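Local coordinates for aldehyde dehydrogenase (Trypanosoma brucei, PDB 5MYP), which probably oxidises aldehydes with NAD+ as an aldehyde dehydrogenase of the trypanosome glycosome, at residues 402-405 against 406-410. Numbering follows the deposited sequence. Where two conformers were deposited one is given.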
# COMPACT_ATOMS: atom_id res chain seq x y z
N LYS A 402 -33.15 4.06 -5.29
CA LYS A 402 -31.95 3.45 -5.89
C LYS A 402 -31.11 4.43 -6.72
O LYS A 402 -29.89 4.45 -6.59
CB LYS A 402 -32.33 2.24 -6.76
CG LYS A 402 -32.23 0.89 -6.06
CD LYS A 402 -33.07 0.83 -4.78
CE LYS A 402 -32.71 -0.39 -3.94
NZ LYS A 402 -33.15 -0.22 -2.53
N ARG A 403 -31.78 5.22 -7.56
CA ARG A 403 -31.09 6.20 -8.41
C ARG A 403 -30.37 7.28 -7.58
O ARG A 403 -29.25 7.66 -7.92
CB ARG A 403 -32.08 6.86 -9.38
CG ARG A 403 -31.43 7.82 -10.37
CD ARG A 403 -32.48 8.49 -11.25
NE ARG A 403 -33.04 7.57 -12.24
CZ ARG A 403 -32.48 7.26 -13.42
NH1 ARG A 403 -31.31 7.78 -13.80
NH2 ARG A 403 -33.11 6.41 -14.23
N PHE A 404 -31.02 7.76 -6.52
CA PHE A 404 -30.40 8.74 -5.62
C PHE A 404 -29.14 8.18 -4.95
O PHE A 404 -28.10 8.83 -4.93
CB PHE A 404 -31.38 9.20 -4.53
CG PHE A 404 -30.80 10.20 -3.57
CD1 PHE A 404 -30.73 11.55 -3.90
CD2 PHE A 404 -30.31 9.79 -2.33
CE1 PHE A 404 -30.20 12.47 -3.01
CE2 PHE A 404 -29.76 10.71 -1.45
CZ PHE A 404 -29.70 12.05 -1.79
N ILE A 405 -29.25 6.96 -4.43
CA ILE A 405 -28.15 6.29 -3.73
C ILE A 405 -26.97 6.08 -4.68
O ILE A 405 -25.83 6.39 -4.34
CB ILE A 405 -28.59 4.94 -3.11
CG1 ILE A 405 -29.62 5.17 -1.99
CG2 ILE A 405 -27.40 4.15 -2.58
CD1 ILE A 405 -30.49 3.97 -1.68
N ARG A 406 -27.27 5.57 -5.88
CA ARG A 406 -26.27 5.35 -6.93
C ARG A 406 -25.55 6.64 -7.32
O ARG A 406 -24.34 6.63 -7.52
CB ARG A 406 -26.92 4.71 -8.17
CG ARG A 406 -25.93 4.20 -9.21
CD ARG A 406 -26.60 3.36 -10.28
NE ARG A 406 -25.65 2.94 -11.31
CZ ARG A 406 -25.93 2.11 -12.32
NH1 ARG A 406 -27.15 1.59 -12.48
NH2 ARG A 406 -24.97 1.81 -13.20
N GLY A 407 -26.31 7.73 -7.43
CA GLY A 407 -25.75 9.04 -7.76
C GLY A 407 -24.78 9.57 -6.71
O GLY A 407 -23.70 10.07 -7.06
N VAL A 408 -25.14 9.44 -5.44
CA VAL A 408 -24.29 9.89 -4.33
C VAL A 408 -23.02 9.03 -4.23
O VAL A 408 -21.93 9.57 -4.08
CB VAL A 408 -25.05 9.90 -2.98
CG1 VAL A 408 -24.11 10.21 -1.81
CG2 VAL A 408 -26.20 10.91 -3.01
N GLU A 409 -23.17 7.71 -4.33
CA GLU A 409 -22.03 6.78 -4.32
C GLU A 409 -21.02 7.08 -5.42
O GLU A 409 -19.82 7.20 -5.17
CB GLU A 409 -22.50 5.33 -4.48
CG GLU A 409 -23.15 4.72 -3.26
CD GLU A 409 -23.73 3.33 -3.51
OE1 GLU A 409 -23.43 2.72 -4.57
OE2 GLU A 409 -24.48 2.83 -2.65
N SER A 410 -21.53 7.21 -6.64
CA SER A 410 -20.68 7.37 -7.82
C SER A 410 -19.99 8.74 -7.91
O SER A 410 -18.98 8.87 -8.60
CB SER A 410 -21.49 7.09 -9.09
OG SER A 410 -22.48 8.07 -9.29
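The carbonyl of Lys402 takes the amide of Arg406 in the shortest of the four backbone bonds that tie 402-405 to 406-409, with Arg406 N 2.9 Å from Lys402 O and the N-H pointing almost straight at it (166°). Gly407, Val408 and Glu409 bond in the same i to i+4 manner to Arg403, Phe404 and Ile405, continuing the regular alpha-helical pattern over about two turns. Side chains on the inward side add two further contacts. With CG anti to the backbone N (chi1 179°), the Phe404 ring is placed so that Val408 CG2 sits over one face, nearer the CE2-CZ edge than the centre. This is a CH-pi contact, 4.1 Å from Val408 CG2 to the centroid of the Phe404 ring. The same methyl lies 3.4 Å from Phe404 O, so Val408 packs against both ring and backbone of the residue one turn earlier.

The Ile405 and Glu409 side chains leave the helix together, and the close approach is 3.2 Å between Ile405 CG2 and Glu409 OE2. The buried carboxylate has partners on the second subunit: Arg461 there forms a salt bridge with OE2, and Gln114 there hydrogen-bonds OE1. Val408 and Phe404 rest on strand 395-398, while Ile405 and Glu409 touch strand 417-419. Residues 402-410 make up most of the crossover helix, 402-411, of a beta-alpha-beta unit set at the dimer interface of an aldehyde dehydrogenase fold.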